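Long-range contacts in binding domain (Hc) of Paraclostridial Mosquitocidal Protein 1 (Paraclostridium bifermentans, PDB 6HOX), which forms the receptor-binding part of a botulinum-like neurotoxin that targets Anopheles mosquitoes, and so serves to direct the toxin to host nerve cells: residues F83-F89 and I171-L176; I144-T148 and I188-I193; W166-T170 and L181-G185; M118-W123 and R135-R139. The contacts are given in a common frame with arbitrary orientation. Residues are numbered along the deposited sequence.

Contact 1 of 4, residues F83-F89 and I171-L176; sequences FSYFSDF and ITVNQL
Phe-89, at the start of strand 89-96, faces Val-173 of strand 167-174 as an antiparallel hydrogen-bonded pair, CA to CA 5.2 Å. Phe-89 N donates to Val-173 O at 2.9 Å, and Val-173 N to Phe-89 O at 2.7 Å. The pairing of these strands, in one sheet of the concanavalin-like sandwich, begins here. Before it, Ser-84 to Ser-87 form a type I turn.

Apolar packing is a CH-pi contact. Phe-89 (chi1 p) lays its ring over Val-173 (chi1 t), with Val-173 CB 3.8 Å from the ring centroid. Trp-134 of strand 131-137 touches both side chains.

Polar contacts lie at the loop end. Asp-88 (chi1 m) accepts a weak hydrogen bond at OD1 from Gln-175 N, 3.3 Å. A water donates to Asp-88 OD1 at 2.9 Å and weakly accepts from Asn-174 ND2 at 2.6 Å. Gln-175 (chi1 m) points toward 83-89, its CB 3.5 Å from Tyr-85 O.

The result is one bridged residue pair, backed by apolar packing of Phe-89 on Val-173, beside a hydrated polar edge.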
loop_
_atom_site.group_PDB
_atom_site.type_symbol
_atom_site.label_atom_id
_atom_site.label_comp_id
_atom_site.label_asym_id
_atom_site.label_seq_id
_atom_site.Cartn_x
_atom_site.Cartn_y
_atom_site.Cartn_z
ATOM N N PHE A 83 16.294 4.317 -24.930
ATOM C CA PHE A 83 15.728 2.978 -25.064
ATOM C C PHE A 83 16.186 2.350 -26.390
ATOM O O PHE A 83 15.453 1.565 -26.979
ATOM C CB PHE A 83 14.202 3.056 -24.935
ATOM C CG PHE A 83 13.740 3.770 -23.689
ATOM C CD1 PHE A 83 13.841 3.158 -22.449
ATOM C CD2 PHE A 83 13.236 5.060 -23.747
ATOM C CE1 PHE A 83 13.444 3.816 -21.294
ATOM C CE2 PHE A 83 12.836 5.716 -22.592
ATOM C CZ PHE A 83 12.943 5.094 -21.370
ATOM N N SER A 84 17.413 2.677 -26.822
ATOM C CA SER A 84 18.025 2.133 -28.051
ATOM C C SER A 84 18.262 0.629 -27.878
ATOM O O SER A 84 18.327 0.138 -26.746
ATOM C CB SER A 84 19.313 2.843 -28.386
ATOM O OG SER A 84 20.380 2.373 -27.568
ATOM N N TYR A 85 18.423 -0.085 -29.001
ATOM C CA TYR A 85 18.494 -1.551 -28.995
ATOM C C TYR A 85 19.656 -2.058 -28.128
ATOM O O TYR A 85 19.550 -3.139 -27.540
ATOM C CB TYR A 85 18.631 -2.136 -30.403
ATOM C CG TYR A 85 18.597 -3.644 -30.409
ATOM C CD1 TYR A 85 17.514 -4.321 -29.870
ATOM C CD2 TYR A 85 19.653 -4.398 -30.898
ATOM C CE1 TYR A 85 17.466 -5.704 -29.835
ATOM C CE2 TYR A 85 19.619 -5.785 -30.874
ATOM C CZ TYR A 85 18.522 -6.442 -30.339
ATOM O OH TYR A 85 18.458 -7.806 -30.295
ATOM N N PHE A 86 20.751 -1.290 -28.055
ATOM C CA PHE A 86 21.957 -1.700 -27.325
ATOM C C PHE A 86 21.990 -1.056 -25.927
ATOM O O PHE A 86 23.053 -0.637 -25.466
ATOM C CB PHE A 86 23.208 -1.359 -28.143
ATOM N N SER A 87 20.837 -0.994 -25.247
ATOM C CA SER A 87 20.787 -0.461 -23.889
ATOM C C SER A 87 19.746 -1.219 -23.053
ATOM O O SER A 87 18.536 -1.143 -23.314
ATOM C CB SER A 87 20.532 1.022 -23.889
ATOM O OG SER A 87 19.333 1.325 -24.581
ATOM N N ASP A 88 20.244 -1.961 -22.058
ATOM C CA ASP A 88 19.423 -2.523 -20.974
ATOM C C ASP A 88 18.833 -1.364 -20.155
ATOM O O ASP A 88 19.424 -0.297 -20.072
ATOM C CB ASP A 88 20.246 -3.449 -20.074
ATOM C CG ASP A 88 20.875 -4.630 -20.793
ATOM O OD1 ASP A 88 20.390 -4.991 -21.895
ATOM O OD2 ASP A 88 21.858 -5.179 -20.250
ATOM N N PHE A 89 17.667 -1.563 -19.539
ATOM C CA PHE A 89 17.155 -0.527 -18.635
ATOM C C PHE A 89 16.196 -1.139 -17.608
ATOM O O PHE A 89 15.749 -2.290 -17.759
ATOM C CB PHE A 89 16.510 0.622 -19.413
ATOM C CG PHE A 89 15.298 0.249 -20.225
ATOM C CD1 PHE A 89 15.432 -0.219 -21.524
ATOM C CD2 PHE A 89 14.025 0.367 -19.691
ATOM C CE1 PHE A 89 14.315 -0.562 -22.270
ATOM C CE2 PHE A 89 12.910 0.028 -20.440
ATOM C CZ PHE A 89 13.057 -0.439 -21.731
ATOM N N ILE A 171 10.206 -3.009 -13.544
ATOM C CA ILE A 171 10.260 -3.649 -14.866
ATOM C C ILE A 171 11.723 -3.578 -15.334
ATOM O O ILE A 171 12.278 -2.490 -15.442
ATOM C CB ILE A 171 9.305 -2.935 -15.855
ATOM C CG1 ILE A 171 7.849 -2.981 -15.399
ATOM C CG2 ILE A 171 9.430 -3.456 -17.279
ATOM C CD1 ILE A 171 7.029 -1.885 -16.008
ATOM N N THR A 172 12.347 -4.731 -15.566
ATOM C CA THR A 172 13.717 -4.793 -16.021
ATOM C C THR A 172 13.701 -5.291 -17.473
ATOM O O THR A 172 12.940 -6.214 -17.827
ATOM C CB THR A 172 14.581 -5.640 -15.072
ATOM O OG1 THR A 172 14.183 -7.009 -15.148
ATOM C CG2 THR A 172 14.493 -5.195 -13.626
ATOM N N VAL A 173 14.508 -4.636 -18.317
ATOM C CA VAL A 173 14.622 -4.961 -19.736
ATOM C C VAL A 173 16.100 -5.209 -20.058
ATOM O O VAL A 173 16.932 -4.300 -20.020
ATOM C CB VAL A 173 14.005 -3.848 -20.595
ATOM C CG1 VAL A 173 14.097 -4.150 -22.084
ATOM C CG2 VAL A 173 12.561 -3.593 -20.186
ATOM N N ASN A 174 16.410 -6.486 -20.287
ATOM C CA ASN A 174 17.650 -6.943 -20.850
ATOM C C ASN A 174 17.360 -7.269 -22.310
ATOM O O ASN A 174 16.840 -8.362 -22.598
ATOM C CB ASN A 174 18.196 -8.154 -20.096
ATOM C CG ASN A 174 19.493 -8.686 -20.668
ATOM O OD1 ASN A 174 20.132 -9.531 -20.049
ATOM N ND2 ASN A 174 19.890 -8.211 -21.838
ATOM N N GLN A 175 17.620 -6.291 -23.191
ATOM C CA GLN A 175 17.299 -6.401 -24.617
ATOM C C GLN A 175 18.067 -7.614 -25.162
ATOM O O GLN A 175 19.188 -7.880 -24.746
ATOM C CB GLN A 175 17.535 -5.065 -25.343
ATOM C CG GLN A 175 16.533 -3.985 -24.919
ATOM C CD GLN A 175 16.360 -2.781 -25.822
ATOM O OE1 GLN A 175 16.761 -1.665 -25.485
ATOM N NE2 GLN A 175 15.682 -2.974 -26.944
ATOM N N LEU A 176 17.387 -8.418 -25.988
ATOM C CA LEU A 176 17.933 -9.657 -26.552
ATOM C C LEU A 176 17.718 -10.845 -25.600
ATOM O O LEU A 176 17.836 -11.995 -26.036
ATOM C CB LEU A 176 19.423 -9.465 -26.874
ATOM C CG LEU A 176 20.117 -10.623 -27.593
ATOM C CD1 LEU A 176 19.355 -11.042 -28.846
ATOM C CD2 LEU A 176 21.556 -10.255 -27.937
HETATM O O HOH W 1 22.060 -7.104 -22.874
#

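Contact 2 of 4, residues I144-T148 and I188-I193; sequences IDIIT and IDSKSI
Strands 144-147 and 188-192 run nearly antiparallel, at 169°. Their axes come no closer than 7.5 Å, and no hydrogen bond joins the segments directly. They belong to different sheets and meet through side chains.

Ile-188 starts the second segment, its CG2 4.3 Å from Thr-148 CG2. Ile-188 (phi/psi -108/-46) and Asp-189 both face Leu-181 in a classic beta bulge, and both point toward strand 144-147. Asp-189 CB lies 3.7 Å from Ile-146 CG2. With chi1 t, its carboxylate accepts from Ser-190 N at OD1, 2.8 Å. A water donates to Asp-189 OD2 at 2.6 Å and to Ile-147 O at 2.9 Å. Ser-190 itself points away. Lys-191 (chi1 and chi2 m) runs its aliphatic chain along Ile-146 and on to the Asp-145 carbonyl. Its CG is 3.6 Å from Ile-146 CG1, its CB 3.9 Å from Ile-144 CG2, and its CE 3.3 Å from Asp-145 O. Ser-192 also points away, but its O lies 3.1 Å from Ile-144 CD1. Ile-193 (chi1 p) ends the segment, with CG2 3.5 Å from the same Ile-144 CD1.

This is sheet-to-sheet packing in a concanavalin-like beta sandwich. Cohesion is mainly aliphatic, with one water bridge at the bulge.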
loop_
_atom_site.group_PDB
_atom_site.type_symbol
_atom_site.label_atom_id
_atom_site.label_comp_id
_atom_site.label_asym_id
_atom_site.label_seq_id
_atom_site.Cartn_x
_atom_site.Cartn_y
_atom_site.Cartn_z
ATOM N N ILE A 144 5.594 -7.395 -27.445
ATOM C CA ILE A 144 5.706 -8.165 -26.210
ATOM C C ILE A 144 5.044 -7.355 -25.097
ATOM O O ILE A 144 5.330 -6.183 -24.931
ATOM C CB ILE A 144 7.178 -8.519 -25.933
ATOM C CG1 ILE A 144 7.560 -9.755 -26.753
ATOM C CG2 ILE A 144 7.451 -8.725 -24.447
ATOM C CD1 ILE A 144 9.029 -9.954 -26.904
ATOM N N ASP A 145 4.123 -7.988 -24.370
ATOM C CA ASP A 145 3.519 -7.362 -23.240
ATOM C C ASP A 145 3.463 -8.336 -22.050
ATOM O O ASP A 145 3.528 -9.570 -22.199
ATOM C CB ASP A 145 2.161 -6.746 -23.603
ATOM C CG ASP A 145 1.278 -7.629 -24.451
ATOM O OD1 ASP A 145 1.381 -8.854 -24.295
ATOM O OD2 ASP A 145 0.499 -7.080 -25.258
ATOM N N ILE A 146 3.417 -7.736 -20.854
ATOM C CA ILE A 146 3.101 -8.421 -19.642
ATOM C C ILE A 146 1.790 -7.800 -19.146
ATOM O O ILE A 146 1.664 -6.580 -19.037
ATOM C CB ILE A 146 4.262 -8.335 -18.630
ATOM C CG1 ILE A 146 5.518 -9.007 -19.184
ATOM C CG2 ILE A 146 3.863 -8.926 -17.278
ATOM C CD1 ILE A 146 6.759 -8.814 -18.351
ATOM N N ILE A 147 0.789 -8.646 -18.939
ATOM C CA ILE A 147 -0.463 -8.225 -18.387
ATOM C C ILE A 147 -0.625 -9.003 -17.081
ATOM O O ILE A 147 -0.744 -10.214 -17.120
ATOM C CB ILE A 147 -1.600 -8.456 -19.408
ATOM C CG1 ILE A 147 -1.317 -7.698 -20.708
ATOM C CG2 ILE A 147 -2.952 -8.076 -18.815
ATOM C CD1 ILE A 147 -2.201 -8.061 -21.873
ATOM N N THR A 148 -0.535 -8.322 -15.931
ATOM C CA THR A 148 -0.681 -9.035 -14.664
ATOM C C THR A 148 -2.106 -9.619 -14.631
ATOM O O THR A 148 -3.026 -9.039 -15.203
ATOM C CB THR A 148 -0.346 -8.152 -13.457
ATOM O OG1 THR A 148 -1.323 -7.118 -13.403
ATOM C CG2 THR A 148 1.045 -7.557 -13.519
ATOM N N ILE A 188 6.906 -11.396 -10.778
ATOM C CA ILE A 188 5.526 -11.751 -11.089
ATOM C C ILE A 188 5.479 -12.516 -12.414
ATOM O O ILE A 188 4.734 -13.465 -12.566
ATOM C CB ILE A 188 4.667 -10.472 -11.200
ATOM C CG1 ILE A 188 4.659 -9.676 -9.901
ATOM C CG2 ILE A 188 3.251 -10.779 -11.662
ATOM C CD1 ILE A 188 4.276 -10.492 -8.693
ATOM N N ASP A 189 6.185 -11.987 -13.408
ATOM C CA ASP A 189 6.112 -12.504 -14.771
ATOM C C ASP A 189 7.382 -12.111 -15.531
ATOM O O ASP A 189 8.125 -11.196 -15.110
ATOM C CB ASP A 189 4.857 -11.987 -15.478
ATOM C CG ASP A 189 4.332 -12.902 -16.566
ATOM O OD1 ASP A 189 5.000 -13.897 -16.871
ATOM O OD2 ASP A 189 3.265 -12.597 -17.102
ATOM N N SER A 190 7.618 -12.819 -16.641
ATOM C CA SER A 190 8.713 -12.531 -17.520
ATOM C C SER A 190 8.429 -13.072 -18.937
ATOM O O SER A 190 7.669 -14.020 -19.131
ATOM C CB SER A 190 9.985 -13.084 -16.956
ATOM O OG SER A 190 10.037 -14.456 -17.223
ATOM N N LYS A 191 9.040 -12.415 -19.925
ATOM C CA LYS A 191 8.894 -12.738 -21.322
ATOM C C LYS A 191 10.270 -12.706 -21.992
ATOM O O LYS A 191 11.119 -11.904 -21.620
ATOM C CB LYS A 191 7.983 -11.711 -21.994
ATOM C CG LYS A 191 6.582 -11.615 -21.437
ATOM C CD LYS A 191 5.690 -12.809 -21.721
ATOM C CE LYS A 191 4.350 -12.603 -21.068
ATOM N NZ LYS A 191 3.547 -13.836 -21.009
ATOM N N SER A 192 10.476 -13.591 -22.974
ATOM C CA SER A 192 11.626 -13.561 -23.827
ATOM C C SER A 192 11.469 -12.408 -24.817
ATOM O O SER A 192 10.426 -12.293 -25.455
ATOM C CB SER A 192 11.800 -14.870 -24.556
ATOM O OG SER A 192 11.866 -15.951 -23.632
ATOM N N ILE A 193 12.510 -11.591 -24.964
ATOM C CA ILE A 193 12.468 -10.484 -25.933
ATOM C C ILE A 193 13.634 -10.590 -26.934
ATOM O O ILE A 193 13.956 -9.611 -27.614
ATOM C CB ILE A 193 12.411 -9.135 -25.188
ATOM C CG1 ILE A 193 13.698 -8.830 -24.422
ATOM C CG2 ILE A 193 11.207 -9.091 -24.257
ATOM C CD1 ILE A 193 13.806 -7.378 -24.019
HETATM O O HOH W 2 1.176 -11.885 -15.673
#

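Contact 3 of 4, residues W166-T170 and L181-G185; sequences WRHIT and LYING
Ile-169 (chi1 and chi2 m) packs on Ile-183, with Ile-169 CD1 3.7 Å from Ile-183 CG1. The two residues form an antiparallel non-hydrogen-bonded pair, CA to CA 4.8 Å. Next along, Thr-170 and Tyr-182 form a hydrogen-bonded pair, CA to CA 4.9 Å, with side chains on the other face. Thr-170 N donates to Tyr-182 O at 3.1 Å, and Tyr-182 N to Thr-170 O at 2.7 Å. The strand axes lie 4.7 Å apart at 164°.

Asn-184 (phi/psi 51/44) is past the strand end. Its N still donates to His-168 O at 2.8 Å. Its side chain (chi1 m) accepts from His-168 N at OD1, 2.9 Å, replacing a strand carbonyl. A water accepts from Asn-184 ND2 at 2.9 Å and Arg-167 NH1 at 2.7 Å, and donates to Trp-166 O at 2.8 Å. The Arg-167 guanidinium also bonds the carbonyls of Phe-156, Ile-157 and Tyr-160.

This is the open end of beta hairpin 167-183. Strand 89-96 flanks one edge and strand 186-192 the other, while helix 233-241 covers Thr-170 and Tyr-182.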
loop_
_atom_site.group_PDB
_atom_site.type_symbol
_atom_site.label_atom_id
_atom_site.label_comp_id
_atom_site.label_asym_id
_atom_site.label_seq_id
_atom_site.Cartn_x
_atom_site.Cartn_y
_atom_site.Cartn_z
ATOM N N TRP A 166 -0.578 1.352 -1.769
ATOM C CA TRP A 166 0.720 1.659 -2.430
ATOM C C TRP A 166 1.434 0.368 -2.850
ATOM O O TRP A 166 1.712 -0.479 -2.004
ATOM C CB TRP A 166 1.616 2.487 -1.506
ATOM C CG TRP A 166 1.276 3.946 -1.486
ATOM C CD1 TRP A 166 0.635 4.644 -0.504
ATOM C CD2 TRP A 166 1.610 4.903 -2.508
ATOM N NE1 TRP A 166 0.547 5.965 -0.848
ATOM C CE2 TRP A 166 1.141 6.156 -2.068
ATOM C CE3 TRP A 166 2.270 4.823 -3.740
ATOM C CZ2 TRP A 166 1.291 7.314 -2.827
ATOM C CZ3 TRP A 166 2.422 5.972 -4.491
ATOM C CH2 TRP A 166 1.934 7.200 -4.040
ATOM N N ARG A 167 1.736 0.256 -4.145
ATOM C CA ARG A 167 2.460 -0.867 -4.729
ATOM C C ARG A 167 3.735 -0.353 -5.406
ATOM O O ARG A 167 3.719 0.686 -6.072
ATOM C CB ARG A 167 1.642 -1.570 -5.818
ATOM C CG ARG A 167 0.270 -2.069 -5.391
ATOM C CD ARG A 167 0.304 -3.068 -4.256
ATOM N NE ARG A 167 -1.003 -3.697 -4.125
ATOM C CZ ARG A 167 -1.502 -4.270 -3.029
ATOM N NH1 ARG A 167 -0.796 -4.366 -1.907
ATOM N NH2 ARG A 167 -2.735 -4.750 -3.088
ATOM N N HIS A 168 4.823 -1.109 -5.265
ATOM C CA HIS A 168 6.064 -0.768 -5.906
ATOM C C HIS A 168 6.218 -1.682 -7.105
ATOM O O HIS A 168 6.159 -2.904 -6.950
ATOM C CB HIS A 168 7.275 -0.894 -4.979
ATOM C CG HIS A 168 8.508 -0.369 -5.630
ATOM N ND1 HIS A 168 9.411 -1.188 -6.258
ATOM C CD2 HIS A 168 8.950 0.892 -5.818
ATOM C CE1 HIS A 168 10.373 -0.457 -6.790
ATOM N NE2 HIS A 168 10.099 0.822 -6.562
ATOM N N ILE A 169 6.401 -1.071 -8.275
ATOM C CA ILE A 169 6.508 -1.818 -9.536
ATOM C C ILE A 169 7.931 -1.665 -10.050
ATOM O O ILE A 169 8.463 -0.537 -10.040
ATOM C CB ILE A 169 5.501 -1.303 -10.578
ATOM C CG1 ILE A 169 4.088 -1.196 -9.998
ATOM C CG2 ILE A 169 5.535 -2.174 -11.829
ATOM C CD1 ILE A 169 3.539 -2.513 -9.503
ATOM N N THR A 170 8.519 -2.784 -10.489
ATOM C CA THR A 170 9.798 -2.777 -11.152
ATOM C C THR A 170 9.669 -3.575 -12.455
ATOM O O THR A 170 9.122 -4.666 -12.460
ATOM C CB THR A 170 10.935 -3.340 -10.277
ATOM O OG1 THR A 170 10.957 -2.745 -8.977
ATOM C CG2 THR A 170 12.303 -3.149 -10.910
ATOM N N LEU A 181 8.859 -8.375 -14.725
ATOM C CA LEU A 181 8.031 -7.482 -13.926
ATOM C C LEU A 181 7.935 -7.981 -12.479
ATOM O O LEU A 181 7.715 -9.170 -12.231
ATOM C CB LEU A 181 6.636 -7.348 -14.534
ATOM C CG LEU A 181 5.794 -6.232 -13.895
ATOM C CD1 LEU A 181 4.954 -5.500 -14.925
ATOM C CD2 LEU A 181 4.896 -6.772 -12.798
ATOM N N TYR A 182 8.050 -7.025 -11.549
ATOM C CA TYR A 182 8.064 -7.245 -10.111
ATOM C C TYR A 182 6.987 -6.361 -9.460
ATOM O O TYR A 182 6.789 -5.232 -9.895
ATOM C CB TYR A 182 9.419 -6.852 -9.509
ATOM C CG TYR A 182 10.632 -7.599 -10.003
ATOM C CD1 TYR A 182 11.263 -7.233 -11.179
ATOM C CD2 TYR A 182 11.196 -8.634 -9.267
ATOM C CE1 TYR A 182 12.379 -7.912 -11.643
ATOM C CE2 TYR A 182 12.322 -9.317 -9.715
ATOM C CZ TYR A 182 12.913 -8.967 -10.914
ATOM O OH TYR A 182 14.023 -9.621 -11.384
ATOM N N ILE A 183 6.293 -6.885 -8.435
ATOM C CA ILE A 183 5.490 -6.080 -7.503
ATOM C C ILE A 183 6.067 -6.304 -6.098
ATOM O O ILE A 183 6.279 -7.461 -5.705
ATOM C CB ILE A 183 3.982 -6.420 -7.568
ATOM C CG1 ILE A 183 3.420 -6.212 -8.972
ATOM C CG2 ILE A 183 3.210 -5.592 -6.551
ATOM C CD1 ILE A 183 2.026 -6.733 -9.200
ATOM N N ASN A 184 6.353 -5.197 -5.391
ATOM C CA ASN A 184 6.891 -5.181 -4.042
ATOM C C ASN A 184 8.128 -6.086 -3.976
ATOM O O ASN A 184 8.300 -6.869 -3.045
ATOM C CB ASN A 184 5.812 -5.546 -3.012
ATOM C CG ASN A 184 4.658 -4.556 -2.983
ATOM O OD1 ASN A 184 4.797 -3.407 -3.416
ATOM N ND2 ASN A 184 3.503 -4.988 -2.499
ATOM N N GLY A 185 8.997 -5.975 -4.987
ATOM C CA GLY A 185 10.268 -6.664 -4.983
ATOM C C GLY A 185 10.165 -8.142 -5.337
ATOM O O GLY A 185 11.182 -8.821 -5.338
HETATM O O HOH W 3 1.596 -3.223 -1.261
HETATM O O HOH W 4 9.059 -3.844 -7.058
#

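Contact 4 of 4, residues M118-W123 and R135-R139; sequences MDNQGW and RMKDR
Met-118 points toward strand 131-137, its SD 4.0 Å from Lys-137 CB. Its chi angles, t then p and p, bring CE to 4.4 Å from Arg-135 CG. Asp-119 lies in the bend between strands 116-118 and 122-128. Its OD2 accepts from Asn-120 N at 2.6 Å, and its N donates to Gln-121 O at 3.0 Å. A water donates to Asp-119 O at 2.7 Å and accepts from Lys-137 NZ at 2.9 Å. Asn-120 O lies 3.2 Å from Lys-137 CD. Gln-121 (chi1 p) brings CB to 3.2 Å from Lys-137 O, while its NE2 bonds Asp-200 O.

Gly-122 forms an antiparallel hydrogen-bonded pair with Lys-137, CA to CA 5.4 Å. Gly-122 N donates to Lys-137 O and Lys-137 N to Gly-122 O, both at 2.8 Å. The glycine angles (132/-145) would jam a CB against the preceding carbonyl. Trp-123 (chi1 p) faces Met-136 (chi1 m) as a non-hydrogen-bonded pair, CA to CA 4.4 Å, with Trp-123 CB 4.3 Å from Met-136 CG. The Trp-123 ring meets Phe-83 edge-to-face.

This is the open end of beta hairpin 122-137. Backbone pairing separates an inner face with Trp-123 and Met-136 from a hydrated, charged side at Lys-137.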
loop_
_atom_site.group_PDB
_atom_site.type_symbol
_atom_site.label_atom_id
_atom_site.label_comp_id
_atom_site.label_asym_id
_atom_site.label_seq_id
_atom_site.Cartn_x
_atom_site.Cartn_y
_atom_site.Cartn_z
ATOM N N MET A 118 5.192 5.570 -26.669
ATOM C CA MET A 118 4.829 4.786 -27.833
ATOM C C MET A 118 4.410 5.731 -28.963
ATOM O O MET A 118 3.497 6.539 -28.800
ATOM C CB MET A 118 3.651 3.871 -27.506
ATOM C CG MET A 118 3.293 2.922 -28.621
ATOM S SD MET A 118 4.500 1.609 -28.761
ATOM C CE MET A 118 3.959 0.545 -27.416
ATOM N N ASP A 119 5.103 5.656 -30.099
ATOM C CA ASP A 119 4.597 6.298 -31.325
ATOM C C ASP A 119 4.275 5.163 -32.305
ATOM O O ASP A 119 3.245 4.475 -32.118
ATOM C CB ASP A 119 5.497 7.457 -31.777
ATOM C CG ASP A 119 6.975 7.159 -31.961
ATOM O OD1 ASP A 119 7.805 8.027 -31.580
ATOM O OD2 ASP A 119 7.289 6.100 -32.570
ATOM N N ASN A 120 5.124 4.949 -33.318
ATOM C CA ASN A 120 4.998 3.768 -34.160
ATOM C C ASN A 120 5.588 2.578 -33.407
ATOM O O ASN A 120 5.204 1.423 -33.624
ATOM C CB ASN A 120 5.711 3.926 -35.509
ATOM C CG ASN A 120 5.617 2.685 -36.371
ATOM O OD1 ASN A 120 6.608 1.985 -36.587
ATOM N ND2 ASN A 120 4.434 2.389 -36.856
ATOM N N GLN A 121 6.584 2.871 -32.563
ATOM C CA GLN A 121 7.211 1.859 -31.726
ATOM C C GLN A 121 7.504 2.475 -30.360
ATOM O O GLN A 121 7.331 3.691 -30.191
ATOM C CB GLN A 121 8.496 1.362 -32.390
ATOM C CG GLN A 121 9.601 2.412 -32.448
ATOM C CD GLN A 121 9.923 2.841 -33.856
ATOM O OE1 GLN A 121 9.182 2.569 -34.801
ATOM N NE2 GLN A 121 11.068 3.480 -34.004
ATOM N N GLY A 122 7.962 1.638 -29.421
ATOM C CA GLY A 122 8.362 2.083 -28.083
ATOM C C GLY A 122 7.756 1.220 -26.994
ATOM O O GLY A 122 7.589 -0.017 -27.183
ATOM N N TRP A 123 7.425 1.864 -25.864
ATOM C CA TRP A 123 6.865 1.179 -24.713
ATOM C C TRP A 123 5.743 2.014 -24.084
ATOM O O TRP A 123 5.642 3.239 -24.303
ATOM C CB TRP A 123 7.967 0.836 -23.697
ATOM C CG TRP A 123 8.706 2.016 -23.153
ATOM C CD1 TRP A 123 9.913 2.488 -23.575
ATOM C CD2 TRP A 123 8.299 2.872 -22.068
ATOM N NE1 TRP A 123 10.267 3.596 -22.855
ATOM C CE2 TRP A 123 9.308 3.847 -21.912
ATOM C CE3 TRP A 123 7.182 2.925 -21.230
ATOM C CZ2 TRP A 123 9.233 4.858 -20.951
ATOM C CZ3 TRP A 123 7.115 3.919 -20.275
ATOM C CH2 TRP A 123 8.125 4.870 -20.141
ATOM N N ARG A 135 3.988 -2.965 -22.115
ATOM C CA ARG A 135 4.057 -3.385 -23.501
ATOM C C ARG A 135 5.233 -2.695 -24.197
ATOM O O ARG A 135 5.466 -1.485 -23.992
ATOM C CB ARG A 135 2.746 -3.097 -24.236
ATOM C CG ARG A 135 2.852 -3.366 -25.735
ATOM C CD ARG A 135 1.556 -3.271 -26.512
ATOM N NE ARG A 135 0.582 -4.221 -25.988
ATOM C CZ ARG A 135 -0.464 -3.880 -25.241
ATOM N NH1 ARG A 135 -0.877 -2.623 -25.232
ATOM N NH2 ARG A 135 -1.081 -4.796 -24.511
ATOM N N MET A 136 5.957 -3.494 -24.995
ATOM C CA MET A 136 6.994 -3.065 -25.921
ATOM C C MET A 136 6.559 -3.405 -27.356
ATOM O O MET A 136 5.999 -4.483 -27.606
ATOM C CB MET A 136 8.317 -3.774 -25.612
ATOM C CG MET A 136 8.950 -3.296 -24.311
ATOM S SD MET A 136 10.392 -4.250 -23.810
ATOM C CE MET A 136 9.611 -5.827 -23.562
ATOM N N LYS A 137 6.789 -2.469 -28.284
ATOM C CA LYS A 137 6.572 -2.704 -29.708
ATOM C C LYS A 137 7.769 -2.154 -30.485
ATOM O O LYS A 137 8.164 -1.018 -30.298
ATOM C CB LYS A 137 5.262 -2.066 -30.171
ATOM C CG LYS A 137 4.884 -2.374 -31.612
ATOM C CD LYS A 137 4.093 -1.289 -32.290
ATOM C CE LYS A 137 2.608 -1.336 -32.026
ATOM N NZ LYS A 137 1.913 -0.404 -32.945
ATOM N N ASP A 138 8.361 -2.985 -31.344
ATOM C CA ASP A 138 9.548 -2.580 -32.078
ATOM C C ASP A 138 9.120 -2.039 -33.454
ATOM O O ASP A 138 7.940 -1.974 -33.785
ATOM C CB ASP A 138 10.583 -3.714 -32.098
ATOM C CG ASP A 138 10.305 -4.818 -33.084
ATOM O OD1 ASP A 138 9.290 -4.700 -33.821
ATOM O OD2 ASP A 138 11.111 -5.796 -33.103
ATOM N N ARG A 139 10.104 -1.634 -34.243
ATOM C CA ARG A 139 9.883 -0.932 -35.486
ATOM C C ARG A 139 9.358 -1.862 -36.588
ATOM O O ARG A 139 8.997 -1.361 -37.655
ATOM C CB ARG A 139 11.178 -0.243 -35.930
ATOM C CG ARG A 139 12.319 -1.194 -36.258
ATOM C CD ARG A 139 13.671 -0.609 -35.883
ATOM N NE ARG A 139 14.761 -1.540 -36.146
ATOM C CZ ARG A 139 15.285 -1.766 -37.351
ATOM N NH1 ARG A 139 14.803 -1.137 -38.409
ATOM N NH2 ARG A 139 16.280 -2.621 -37.496
HETATM O O HOH W 5 1.512 2.373 -32.389
HETATM O O HOH W 6 5.949 -0.745 -35.210
#

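In the fold
All four contacts lie in the N-terminal, concanavalin-like part of the receptor-binding domain. Contact 3 is the buried one, its centre about 11 Å from the chain centre. Contacts 1, 2 and 4 are partly buried, their centres about 23 to 30 Å away from it. Contacts 1 and 3 share strand 167-174 and one sheet. Contact 4 pairs strands of the other sheet, and contact 2 bridges the two. Contacts 1, 3 and 4 therefore rest on backbone hydrogen bonds, whereas contact 2 relies on side-chain packing and a water. Ile-193 of contact 2 packs on Val-173 of contact 1 and Met-136 of contact 4. Asp-145 of contact 2 also forms a salt bridge with Arg-135 of contact 4.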